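Local coordinates for protein peptide methionine sulfoxide reductase msrA/msrB (Neisseria gonorrhoeae, PDB 2H30) that probably passes electrons received from DsbD, by thiol-disulfide exchange in its N-terminal thioredoxin domain, to the downstream methionine sulfoxide reductases, at residues Thr22-Thr25 / Ala26-Pro30; Leu57-Ala60 / Glu61-Gln65; His84-Lys87 / Asp88-Gln92; Phe91-Trp94 / Tyr95-Leu98; Gly110-Ile113 / Ala114-Asn118. The protein carries 2 engineered substitutions. All coordinates share one frame; numbering follows the deposited sequence.

The five contacts illustrate how short-range interactions shape a thioredoxin-like domain. Contacts 1 and 4 lie nearer the surface, whereas contacts 2, 3 and 5 are partly buried and send side chains inward. Turn chemistry dominates contact 1, where T25, D27 and R29 share a polar network. Contacts 2 and 5 are helical turns, with a glutamine chain lying over the rim of an indole in the first and a Schellman ending in the second. Contacts 3 and 4 share F91 and Q92 and represent the polar start and aromatic end of helix 90-95. A26 of contact 1 packs on Y95, the engineered M23 on I113 of contact 5, and L57 of contact 2 on L98 of contact 4.

Contact 1 of 5, residues Thr22-Thr25 / Ala26-Pro30; sequences TMKT and ADNRP. Engineered in segment 22-25: M23 (natural residue Leu).
T25 is the residue round which the chain folds back, meeting D27, N28 and R29 in turn. Its backbone N gives a hydrogen bond to R29 O (2.8 Å), and its carbonyl O receives N28 N. The hydroxyl sits between the backbone N and the carbonyl carbon (chi1 68°), which sets OG1 beside D27, the two side chains lying side by side, and against R29 CG. The bonds that OG1 takes from R29 N and D27 N are weak, each at 3.4 Å, and a water 2.8 Å from OG1 links it to D27 OD2. D27 OD1 is gripped twice by the same arginine: the bond from R29 N to OD1 makes an Asx turn, while R29 NE approaches in the guanidinium plane on the syn lone pair, 3.1 Å from OD1 and nearly straight (176°). R29 NH2 completes a side-on salt bridge with D27 OD2 at 2.9 Å. On the other flank the extended K24 chain crosses N28, its CD 3.8 Å from N28 O. The type I turn from T25 to N28, with N28 at positive phi as its last residue, is consistent with a type I turn plus G1 bulge closing a tight hairpin that begins in the short strand 24-25, at one edge of the sheet.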
loop_
_atom_site.group_PDB
_atom_site.type_symbol
_atom_site.label_atom_id
_atom_site.label_comp_id
_atom_site.label_asym_id
_atom_site.label_seq_id
_atom_site.Cartn_x
_atom_site.Cartn_y
_atom_site.Cartn_z
ATOM N N THR A 22 -12.735 5.812 6.168
ATOM C CA THR A 22 -12.848 6.274 7.523
ATOM C C THR A 22 -11.451 6.521 8.132
ATOM O O THR A 22 -11.293 6.810 9.330
ATOM C CB THR A 22 -13.647 5.216 8.352
ATOM O OG1 THR A 22 -12.780 4.141 8.678
ATOM C CG2 THR A 22 -14.778 4.635 7.484
HETATM N N MSE A 23 -10.404 6.435 7.292
HETATM C CA MSE A 23 -9.042 6.450 7.825
HETATM C C MSE A 23 -8.286 7.703 7.416
HETATM O O MSE A 23 -8.653 8.369 6.427
HETATM C CB MSE A 23 -8.269 5.215 7.325
HETATM C CG MSE A 23 -8.858 3.961 7.935
HETATM SE SE MSE A 23 -7.846 2.420 7.198
HETATM C CE MSE A 23 -9.020 1.099 7.972
ATOM N N LYS A 24 -7.238 8.019 8.191
ATOM C CA LYS A 24 -6.392 9.151 7.838
ATOM C C LYS A 24 -5.074 8.654 7.312
ATOM O O LYS A 24 -4.761 7.461 7.461
ATOM C CB LYS A 24 -6.050 9.937 9.093
ATOM C CG LYS A 24 -7.282 10.571 9.776
ATOM C CD LYS A 24 -6.827 11.306 11.012
ATOM C CE LYS A 24 -8.055 12.033 11.586
ATOM N NZ LYS A 24 -7.632 12.987 12.650
ATOM N N THR A 25 -4.349 9.570 6.690
ATOM C CA THR A 25 -2.953 9.279 6.349
ATOM C C THR A 25 -2.022 9.667 7.487
ATOM O O THR A 25 -2.453 10.230 8.511
ATOM C CB THR A 25 -2.538 10.011 5.126
ATOM O OG1 THR A 25 -2.489 11.430 5.382
ATOM C CG2 THR A 25 -3.444 9.597 3.930
ATOM N N ALA A 26 -0.737 9.420 7.289
ATOM C CA ALA A 26 0.223 9.724 8.336
ATOM C C ALA A 26 0.344 11.226 8.592
ATOM O O ALA A 26 0.903 11.644 9.661
ATOM C CB ALA A 26 1.603 9.110 7.963
ATOM N N ASP A 27 -0.080 12.055 7.640
ATOM C CA ASP A 27 -0.084 13.534 7.824
ATOM C C ASP A 27 -1.440 14.073 8.250
ATOM O O ASP A 27 -1.620 15.299 8.260
ATOM C CB ASP A 27 0.500 14.321 6.637
ATOM C CG ASP A 27 -0.340 14.211 5.342
ATOM O OD1 ASP A 27 -1.579 14.105 5.400
ATOM O OD2 ASP A 27 0.226 14.301 4.231
ATOM N N ASN A 28 -2.355 13.147 8.555
ATOM C CA ASN A 28 -3.695 13.419 9.090
ATOM C C ASN A 28 -4.788 13.752 8.081
ATOM O O ASN A 28 -5.934 13.982 8.512
ATOM C CB ASN A 28 -3.630 14.438 10.233
ATOM C CG ASN A 28 -2.899 13.852 11.469
ATOM O OD1 ASN A 28 -3.007 12.634 11.810
ATOM N ND2 ASN A 28 -2.159 14.724 12.160
ATOM N N ARG A 29 -4.472 13.781 6.796
ATOM C CA ARG A 29 -5.494 14.046 5.805
ATOM C C ARG A 29 -6.347 12.791 5.592
ATOM O O ARG A 29 -5.948 11.683 5.927
ATOM C CB ARG A 29 -4.899 14.589 4.523
ATOM C CG ARG A 29 -4.518 13.558 3.450
ATOM C CD ARG A 29 -3.951 14.336 2.261
ATOM N NE ARG A 29 -2.621 14.869 2.622
ATOM C CZ ARG A 29 -1.914 15.663 1.832
ATOM N NH1 ARG A 29 -2.409 16.012 0.649
ATOM N NH2 ARG A 29 -0.705 16.088 2.211
ATOM N N PRO A 30 -7.557 12.937 5.036
ATOM C CA PRO A 30 -8.383 11.757 4.752
ATOM C C PRO A 30 -7.739 10.845 3.702
ATOM O O PRO A 30 -7.317 11.320 2.635
ATOM C CB PRO A 30 -9.678 12.353 4.203
ATOM C CG PRO A 30 -9.694 13.743 4.789
ATOM C CD PRO A 30 -8.272 14.191 4.716
HETATM O O HOH W 1 -2.835 9.552 11.182
HETATM O O HOH W 2 -0.993 12.015 3.056
#

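Contact 2 of 5, residues Leu57-Ala60 / Glu61-Gln65; sequences LGQA and EKWAQ
Q59 and W63, one helical turn apart, run side by side and make the main side-chain contact. Q59 CG lies over one face of the indole, 3.3 Å above the ring plane and set toward the rim, while Q59 CD approaches W63 CZ2 at 3.5 Å. The extended chain of Q59, its CG trans to the backbone N (chi1 -177°), carries the amide out past the CZ2 rim, and the amide and ring planes are 29° apart. W63 also stacks on F69. The backbone supplies the second kind of interaction, regular i to i+4 bonds such as E61 N to L57 O at 2.9 Å and K62 N to G58 O at 3.0 Å. These turns belong to helix 51-64, the helix of the beta-alpha-beta unit between strands 41-45 and 73-78, at whose start sits a CxxC pattern of thioredoxin type. A third kind is polar. One water donates both to G58 O (2.8 Å) and to E61 OE1 (2.7 Å), while E61 OE2 accepts from K102 N. At the end of the helix, E61 O is held from opposite faces of its plane by Q65 N and by Q65 NE2, the latter at 3.3 Å.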
loop_
_atom_site.group_PDB
_atom_site.type_symbol
_atom_site.label_atom_id
_atom_site.label_comp_id
_atom_site.label_asym_id
_atom_site.label_seq_id
_atom_site.Cartn_x
_atom_site.Cartn_y
_atom_site.Cartn_z
ATOM N N LEU A 57 10.713 2.245 0.418
ATOM C CA LEU A 57 9.804 3.452 0.489
ATOM C C LEU A 57 10.123 4.440 -0.648
ATOM O O LEU A 57 9.195 4.937 -1.307
ATOM C CB LEU A 57 9.891 4.156 1.830
ATOM C CG LEU A 57 9.345 3.381 3.024
ATOM C CD1 LEU A 57 9.723 4.114 4.279
ATOM C CD2 LEU A 57 7.822 3.267 2.869
ATOM N N GLY A 58 11.417 4.617 -0.922
ATOM C CA GLY A 58 11.791 5.568 -2.016
ATOM C C GLY A 58 11.345 5.045 -3.377
ATOM O O GLY A 58 10.957 5.806 -4.263
ATOM N N GLN A 59 11.442 3.733 -3.564
ATOM C CA GLN A 59 10.983 3.091 -4.762
ATOM C C GLN A 59 9.481 3.309 -4.964
ATOM O O GLN A 59 9.044 3.697 -6.035
ATOM C CB GLN A 59 11.315 1.603 -4.624
ATOM C CG GLN A 59 10.960 0.811 -5.823
ATOM C CD GLN A 59 11.150 -0.699 -5.523
ATOM O OE1 GLN A 59 10.550 -1.205 -4.592
ATOM N NE2 GLN A 59 11.962 -1.389 -6.320
ATOM N N ALA A 60 8.703 3.027 -3.919
ATOM C CA ALA A 60 7.244 3.201 -4.027
ATOM C C ALA A 60 6.883 4.662 -4.285
ATOM O O ALA A 60 5.950 4.927 -5.029
ATOM C CB ALA A 60 6.597 2.712 -2.682
ATOM N N GLU A 61 7.623 5.572 -3.668
ATOM C CA GLU A 61 7.352 7.006 -3.903
ATOM C C GLU A 61 7.599 7.359 -5.375
ATOM O O GLU A 61 6.814 8.109 -5.969
ATOM C CB GLU A 61 8.273 7.832 -3.005
ATOM C CG GLU A 61 7.881 9.309 -3.086
ATOM C CD GLU A 61 8.860 10.221 -2.389
ATOM O OE1 GLU A 61 10.097 9.923 -2.357
ATOM O OE2 GLU A 61 8.414 11.285 -1.870
ATOM N N LYS A 62 8.689 6.820 -5.932
ATOM C CA LYS A 62 8.972 7.039 -7.367
ATOM C C LYS A 62 7.860 6.523 -8.232
ATOM O O LYS A 62 7.423 7.197 -9.161
ATOM C CB LYS A 62 10.274 6.357 -7.766
ATOM C CG LYS A 62 10.669 6.758 -9.170
ATOM C CD LYS A 62 11.990 6.071 -9.543
ATOM C CE LYS A 62 11.893 4.549 -9.447
ATOM N NZ LYS A 62 13.055 3.872 -10.103
ATOM N N TRP A 63 7.387 5.312 -7.937
ATOM C CA TRP A 63 6.328 4.778 -8.730
ATOM C C TRP A 63 5.097 5.645 -8.643
ATOM O O TRP A 63 4.419 5.893 -9.671
ATOM C CB TRP A 63 5.966 3.345 -8.294
ATOM C CG TRP A 63 7.089 2.354 -8.448
ATOM C CD1 TRP A 63 8.343 2.534 -9.028
ATOM C CD2 TRP A 63 7.063 1.009 -7.982
ATOM N NE1 TRP A 63 9.081 1.387 -8.943
ATOM C CE2 TRP A 63 8.327 0.428 -8.294
ATOM C CE3 TRP A 63 6.103 0.239 -7.315
ATOM C CZ2 TRP A 63 8.639 -0.887 -7.987
ATOM C CZ3 TRP A 63 6.403 -1.113 -7.037
ATOM C CH2 TRP A 63 7.653 -1.656 -7.371
ATOM N N ALA A 64 4.789 6.094 -7.422
ATOM C CA ALA A 64 3.530 6.838 -7.224
ATOM C C ALA A 64 3.551 8.119 -8.051
ATOM O O ALA A 64 2.519 8.582 -8.482
ATOM C CB ALA A 64 3.315 7.175 -5.724
ATOM N N GLN A 65 4.730 8.649 -8.286
ATOM C CA GLN A 65 4.894 9.922 -9.027
ATOM C C GLN A 65 5.108 9.728 -10.502
ATOM O O GLN A 65 5.263 10.727 -11.255
ATOM C CB GLN A 65 6.084 10.685 -8.523
ATOM C CG GLN A 65 5.894 11.255 -7.187
ATOM C CD GLN A 65 7.176 11.880 -6.760
ATOM O OE1 GLN A 65 7.314 13.118 -6.769
ATOM N NE2 GLN A 65 8.168 11.041 -6.441
HETATM O O HOH W 3 11.721 8.490 -4.048
#

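Contact 3 of 5, residues His84-Lys87 / Asp88-Gln92; sequences HEKK and DGEFQ
E90 reaches back across K87 and K86, and its side chain is met at almost every atom. CB lies against K87 O at 3.3 Å. With CG pointing away from the backbone N (chi1 175°) and the chain extended beyond it, CG and CD pass along the first carbons of K86, which E90 crosses at about a right angle; CD comes within 3.7 Å of K86 CB. At the tip the two oxygens part company. OE1 accepts a hydrogen bond from K87 N (3.2 Å), which arrives on the anti side and 32° out of the carboxylate plane, while OE2 rests beside K86 CG. The ammonium of K86 is too distant for a salt bridge, NZ lying 4.3 Å from E90 OE2, and makes a cation-pi contact with W94 instead. All this surrounds the first turn of helix 90-95, whose N-cap position is G89, and it ties the incoming loop to the helix start; F91 N bonds K87 O at 2.8 Å, extending the hold. The Q92 amide adds two more polar links: OE1 accepts, from above its carbonyl plane, the N-H of the N-cap residue G89, and NE2 gives to D88 OD1 (2.9 Å). The E85 carboxylate comes against the edge of the F91 ring, OE1 lying 3.5 Å from CD1, with the two planes 70° apart. E85 OE1 accepts from K86 N and from S48 OG.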
loop_
_atom_site.group_PDB
_atom_site.type_symbol
_atom_site.label_atom_id
_atom_site.label_comp_id
_atom_site.label_asym_id
_atom_site.label_seq_id
_atom_site.Cartn_x
_atom_site.Cartn_y
_atom_site.Cartn_z
ATOM N N HIS A 84 3.069 -5.693 16.150
ATOM C CA HIS A 84 4.140 -4.973 16.862
ATOM C C HIS A 84 4.585 -3.682 16.200
ATOM O O HIS A 84 5.639 -3.108 16.555
ATOM C CB HIS A 84 5.346 -5.875 17.184
ATOM C CG HIS A 84 4.967 -7.095 17.963
ATOM N ND1 HIS A 84 4.541 -7.034 19.275
ATOM C CD2 HIS A 84 4.897 -8.400 17.600
ATOM C CE1 HIS A 84 4.245 -8.253 19.693
ATOM N NE2 HIS A 84 4.443 -9.098 18.693
ATOM N N GLU A 85 3.750 -3.188 15.260
ATOM C CA GLU A 85 3.984 -1.839 14.786
ATOM C C GLU A 85 3.806 -0.842 15.927
ATOM O O GLU A 85 2.991 -1.100 16.884
ATOM C CB GLU A 85 2.997 -1.525 13.614
ATOM C CG GLU A 85 3.111 -0.119 13.071
ATOM C CD GLU A 85 4.487 0.148 12.481
ATOM O OE1 GLU A 85 5.381 0.633 13.239
ATOM O OE2 GLU A 85 4.668 -0.147 11.290
ATOM N N LYS A 86 4.542 0.263 15.855
ATOM C CA LYS A 86 4.392 1.379 16.782
ATOM C C LYS A 86 2.935 1.753 16.951
ATOM O O LYS A 86 2.154 1.690 16.008
ATOM C CB LYS A 86 5.160 2.594 16.259
ATOM C CG LYS A 86 6.715 2.307 16.219
ATOM C CD LYS A 86 7.443 3.435 15.504
ATOM C CE LYS A 86 8.911 3.090 15.207
ATOM N NZ LYS A 86 9.673 2.965 16.487
ATOM N N LYS A 87 2.543 2.092 18.189
ATOM C CA LYS A 87 1.162 2.500 18.433
ATOM C C LYS A 87 0.747 3.773 17.718
ATOM O O LYS A 87 1.572 4.603 17.281
ATOM C CB LYS A 87 0.965 2.654 19.970
ATOM C CG LYS A 87 1.125 1.335 20.621
ATOM C CD LYS A 87 0.800 1.250 22.119
ATOM C CE LYS A 87 0.432 -0.226 22.454
ATOM N NZ LYS A 87 0.711 -1.146 21.271
ATOM N N ASP A 88 -0.568 3.968 17.605
ATOM C CA ASP A 88 -1.092 5.187 17.044
ATOM C C ASP A 88 -0.508 6.405 17.750
ATOM O O ASP A 88 -0.360 6.383 18.986
ATOM C CB ASP A 88 -2.610 5.213 17.171
ATOM C CG ASP A 88 -3.228 6.271 16.280
ATOM O OD1 ASP A 88 -2.812 6.390 15.098
ATOM O OD2 ASP A 88 -4.138 6.988 16.759
ATOM N N GLY A 89 -0.153 7.435 16.989
ATOM C CA GLY A 89 0.596 8.599 17.488
ATOM C C GLY A 89 2.112 8.382 17.455
ATOM O O GLY A 89 2.823 9.235 16.894
ATOM N N GLU A 90 2.570 7.259 18.045
ATOM C CA GLU A 90 4.004 6.916 18.098
ATOM C C GLU A 90 4.453 6.694 16.639
ATOM O O GLU A 90 5.484 7.261 16.215
ATOM C CB GLU A 90 4.238 5.692 18.955
ATOM C CG GLU A 90 5.693 5.217 18.952
ATOM C CD GLU A 90 5.952 3.870 19.655
ATOM O OE1 GLU A 90 5.022 3.012 19.941
ATOM O OE2 GLU A 90 7.176 3.651 19.903
ATOM N N PHE A 91 3.568 6.032 15.873
ATOM C CA PHE A 91 3.924 5.691 14.485
ATOM C C PHE A 91 4.159 6.964 13.709
ATOM O O PHE A 91 5.175 7.148 13.027
ATOM C CB PHE A 91 2.863 4.791 13.798
ATOM C CG PHE A 91 3.160 4.596 12.332
ATOM C CD1 PHE A 91 4.110 3.628 11.962
ATOM C CD2 PHE A 91 2.646 5.484 11.361
ATOM C CE1 PHE A 91 4.502 3.498 10.615
ATOM C CE2 PHE A 91 3.054 5.332 9.988
ATOM C CZ PHE A 91 3.984 4.339 9.670
ATOM N N GLN A 92 3.191 7.880 13.765
ATOM C CA GLN A 92 3.250 9.100 12.969
ATOM C C GLN A 92 4.435 9.994 13.361
ATOM O O GLN A 92 5.031 10.656 12.525
ATOM C CB GLN A 92 1.914 9.857 13.068
ATOM C CG GLN A 92 0.688 9.175 12.465
ATOM C CD GLN A 92 -0.024 8.207 13.395
ATOM O OE1 GLN A 92 0.567 7.631 14.322
ATOM N NE2 GLN A 92 -1.305 7.943 13.102
#

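Contact 4 of 5, residues Phe91-Trp94 / Tyr95-Leu98; sequences FQKW and YAGL
The rings of F91 and Y95 are almost parallel, their planes only 7° apart, yet they are slid so far past each other that they barely overlap, with centroids 6.0 Å apart. F91 instead touches the stem of the tyrosine, CE2 lying 4.0 Å from Y95 CB. W94 completes an aromatic cluster. Its six-membered ring is set obliquely to the Y95 ring, and W94 CZ3 reaches the edge of the tyrosine, 3.8 Å from CD1. On the indole face L98 makes a CH-pi contact, its CD1 4.1 Å from the centroid of the six-membered ring and 26° off the normal, while L98 CD2 touches the rim at CH2. The tryptophan torsion, with CG on the far side from the backbone N (chi1 166°), brings the six-membered ring close to Y95 N and beside L98. The backbone bonds Y95 N to F91 O (2.8 Å) and A96 N to Q92 O finish helix 90-95. L98 N to Y95 O closes a type I turn, overlapping the bond from G97 N to W94 O (3.1 Å). The side chains thus meet by apolar and CH-pi contact, with K86 adding a cation-pi contact to the indole, and the polar bonding across the contact is left to the backbone.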
loop_
_atom_site.group_PDB
_atom_site.type_symbol
_atom_site.label_atom_id
_atom_site.label_comp_id
_atom_site.label_asym_id
_atom_site.label_seq_id
_atom_site.Cartn_x
_atom_site.Cartn_y
_atom_site.Cartn_z
ATOM N N PHE A 91 3.568 6.032 15.873
ATOM C CA PHE A 91 3.924 5.691 14.485
ATOM C C PHE A 91 4.159 6.964 13.709
ATOM O O PHE A 91 5.175 7.148 13.027
ATOM C CB PHE A 91 2.863 4.791 13.798
ATOM C CG PHE A 91 3.160 4.596 12.332
ATOM C CD1 PHE A 91 4.110 3.628 11.962
ATOM C CD2 PHE A 91 2.646 5.484 11.361
ATOM C CE1 PHE A 91 4.502 3.498 10.615
ATOM C CE2 PHE A 91 3.054 5.332 9.988
ATOM C CZ PHE A 91 3.984 4.339 9.670
ATOM N N GLN A 92 3.191 7.880 13.765
ATOM C CA GLN A 92 3.250 9.100 12.969
ATOM C C GLN A 92 4.435 9.994 13.361
ATOM O O GLN A 92 5.031 10.656 12.525
ATOM C CB GLN A 92 1.914 9.857 13.068
ATOM C CG GLN A 92 0.688 9.175 12.465
ATOM C CD GLN A 92 -0.024 8.207 13.395
ATOM O OE1 GLN A 92 0.567 7.631 14.322
ATOM N NE2 GLN A 92 -1.305 7.943 13.102
ATOM N N LYS A 93 4.742 10.036 14.659
ATOM C CA LYS A 93 5.877 10.799 15.149
ATOM C C LYS A 93 7.197 10.252 14.601
ATOM O O LYS A 93 8.013 11.016 14.147
ATOM C CB LYS A 93 5.879 10.815 16.690
ATOM C CG LYS A 93 6.985 11.730 17.236
ATOM C CD LYS A 93 7.093 13.093 16.483
ATOM C CE LYS A 93 5.721 13.834 16.305
ATOM N NZ LYS A 93 5.557 14.418 14.915
ATOM N N TRP A 94 7.325 8.939 14.597
ATOM C CA TRP A 94 8.504 8.261 14.027
ATOM C C TRP A 94 8.533 8.552 12.519
ATOM O O TRP A 94 9.559 8.933 11.952
ATOM C CB TRP A 94 8.418 6.756 14.300
ATOM C CG TRP A 94 9.411 6.022 13.452
ATOM C CD1 TRP A 94 10.769 5.915 13.648
ATOM C CD2 TRP A 94 9.130 5.397 12.194
ATOM N NE1 TRP A 94 11.342 5.181 12.624
ATOM C CE2 TRP A 94 10.362 4.879 11.706
ATOM C CE3 TRP A 94 7.948 5.212 11.440
ATOM C CZ2 TRP A 94 10.461 4.186 10.491
ATOM C CZ3 TRP A 94 8.043 4.515 10.225
ATOM C CH2 TRP A 94 9.295 4.025 9.758
ATOM N N TYR A 95 7.388 8.350 11.852
ATOM C CA TYR A 95 7.402 8.479 10.396
ATOM C C TYR A 95 7.677 9.887 9.899
ATOM O O TYR A 95 8.252 10.106 8.830
ATOM C CB TYR A 95 6.103 7.910 9.817
ATOM C CG TYR A 95 6.115 7.896 8.298
ATOM C CD1 TYR A 95 7.021 7.071 7.621
ATOM C CD2 TYR A 95 5.356 8.782 7.578
ATOM C CE1 TYR A 95 7.076 7.081 6.250
ATOM C CE2 TYR A 95 5.432 8.826 6.169
ATOM C CZ TYR A 95 6.281 7.947 5.545
ATOM O OH TYR A 95 6.373 7.983 4.181
ATOM N N ALA A 96 7.307 10.897 10.711
ATOM C CA ALA A 96 7.569 12.278 10.333
ATOM C C ALA A 96 9.081 12.566 10.185
ATOM O O ALA A 96 9.460 13.485 9.485
ATOM C CB ALA A 96 6.910 13.236 11.347
ATOM N N GLY A 97 9.943 11.739 10.791
ATOM C CA GLY A 97 11.392 11.875 10.569
ATOM C C GLY A 97 11.935 11.367 9.235
ATOM O O GLY A 97 13.104 11.587 8.910
ATOM N N LEU A 98 11.110 10.594 8.523
ATOM C CA LEU A 98 11.499 10.096 7.206
ATOM C C LEU A 98 11.064 11.101 6.159
ATOM O O LEU A 98 10.176 11.967 6.417
ATOM C CB LEU A 98 10.834 8.739 6.963
ATOM C CG LEU A 98 11.508 7.510 7.648
ATOM C CD1 LEU A 98 11.580 7.535 9.183
ATOM C CD2 LEU A 98 10.922 6.197 7.126
#

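Contact 5 of 5, residues Gly110-Ile113 / Ala114-Asn118; sequences GGTI and AQNLN
Helix 112-116, barely more than one turn long, starts at an N-cap glycine and ends in a Schellman motif, and Q115 spans its beginning by reaching back to G110 and G111. The extended Q115 chain runs back over G111 O, CG lying 3.2 Å from it, and its NE2 makes two weak bonds, one short but poorly angled to G110 O (2.7 Å, 124°) and one at 3.4 Å to G111 O. The stronger hold on G111 O comes from the backbone, where Q115 N donates nearly straight at 2.9 Å (165°). N116 N and L117 N close the next steps on T112 O and I113 O. Both glycines have positive phi angles as they lead into the helix. D108 receives the first backbone N-H groups, with OD1 taking T112 N and OD2 taking I113 N. On one side of the helix T112 and N116 lie alongside each other, the methyl T112 CG2 touching N116 OD1 at 3.7 Å. On the buried side I113 and L117 run the same way; of the two I113 branches CG2 is the one beside L117, meeting CD1 at 3.9 Å. That apolar ridge is covered from within the domain: I113 packs on V16, M20 and F45, and L117 on F45, V134 and I137. At the far end N118, with positive phi, sends its N back to Q115 O at 3.1 Å. A short helix of this kind, capped at both ends, joins strand 105-107 to the antiparallel strand 124-128 of the thioredoxin fold.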
loop_
_atom_site.group_PDB
_atom_site.type_symbol
_atom_site.label_atom_id
_atom_site.label_comp_id
_atom_site.label_asym_id
_atom_site.label_seq_id
_atom_site.Cartn_x
_atom_site.Cartn_y
_atom_site.Cartn_z
ATOM N N GLY A 110 -4.701 -0.630 14.324
ATOM C CA GLY A 110 -5.088 -2.026 14.592
ATOM C C GLY A 110 -5.110 -2.961 13.388
ATOM O O GLY A 110 -5.351 -4.172 13.496
ATOM N N GLY A 111 -4.791 -2.415 12.214
ATOM C CA GLY A 111 -4.634 -3.308 11.058
ATOM C C GLY A 111 -5.921 -3.977 10.562
ATOM O O GLY A 111 -5.907 -5.163 10.205
ATOM N N THR A 112 -7.012 -3.202 10.512
ATOM C CA THR A 112 -8.294 -3.759 10.045
ATOM C C THR A 112 -8.203 -4.362 8.641
ATOM O O THR A 112 -8.596 -5.506 8.401
ATOM C CB THR A 112 -9.340 -2.677 10.025
ATOM O OG1 THR A 112 -9.572 -2.324 11.409
ATOM C CG2 THR A 112 -10.646 -3.229 9.445
ATOM N N ILE A 113 -7.595 -3.615 7.719
ATOM C CA ILE A 113 -7.615 -4.080 6.330
ATOM C C ILE A 113 -6.661 -5.270 6.196
ATOM O O ILE A 113 -6.999 -6.277 5.567
ATOM C CB ILE A 113 -7.192 -2.967 5.398
ATOM C CG1 ILE A 113 -8.180 -1.805 5.528
ATOM C CG2 ILE A 113 -6.987 -3.534 3.945
ATOM C CD1 ILE A 113 -7.703 -0.606 4.873
ATOM N N ALA A 114 -5.480 -5.184 6.824
ATOM C CA ALA A 114 -4.560 -6.292 6.766
ATOM C C ALA A 114 -5.212 -7.581 7.311
ATOM O O ALA A 114 -5.075 -8.655 6.753
ATOM C CB ALA A 114 -3.247 -5.932 7.534
ATOM N N GLN A 115 -5.917 -7.459 8.434
ATOM C CA GLN A 115 -6.611 -8.626 8.975
ATOM C C GLN A 115 -7.695 -9.138 8.012
ATOM O O GLN A 115 -7.774 -10.354 7.797
ATOM C CB GLN A 115 -7.234 -8.273 10.325
ATOM C CG GLN A 115 -6.165 -8.098 11.379
ATOM C CD GLN A 115 -6.800 -7.773 12.698
ATOM O OE1 GLN A 115 -7.595 -8.565 13.204
ATOM N NE2 GLN A 115 -6.546 -6.592 13.218
ATOM N N ASN A 116 -8.503 -8.246 7.437
ATOM C CA ASN A 116 -9.523 -8.640 6.445
ATOM C C ASN A 116 -8.926 -9.362 5.251
ATOM O O ASN A 116 -9.530 -10.237 4.677
ATOM C CB ASN A 116 -10.323 -7.428 5.950
ATOM C CG ASN A 116 -11.182 -6.790 7.020
ATOM O OD1 ASN A 116 -11.628 -5.636 6.848
ATOM N ND2 ASN A 116 -11.398 -7.491 8.115
ATOM N N LEU A 117 -7.729 -8.925 4.836
ATOM C CA LEU A 117 -7.085 -9.516 3.690
ATOM C C LEU A 117 -6.155 -10.668 4.029
ATOM O O LEU A 117 -5.526 -11.234 3.117
ATOM C CB LEU A 117 -6.358 -8.421 2.868
ATOM C CG LEU A 117 -7.216 -7.276 2.366
ATOM C CD1 LEU A 117 -6.387 -6.367 1.400
ATOM C CD2 LEU A 117 -8.427 -7.711 1.693
ATOM N N ASN A 118 -6.058 -11.037 5.317
ATOM C CA ASN A 118 -5.147 -12.095 5.754
ATOM C C ASN A 118 -3.681 -11.810 5.377
ATOM O O ASN A 118 -2.938 -12.713 4.945
ATOM C CB ASN A 118 -5.623 -13.488 5.258
ATOM C CG ASN A 118 -4.911 -14.645 5.921
ATOM O OD1 ASN A 118 -4.467 -14.556 7.074
ATOM N ND2 ASN A 118 -4.765 -15.735 5.178
#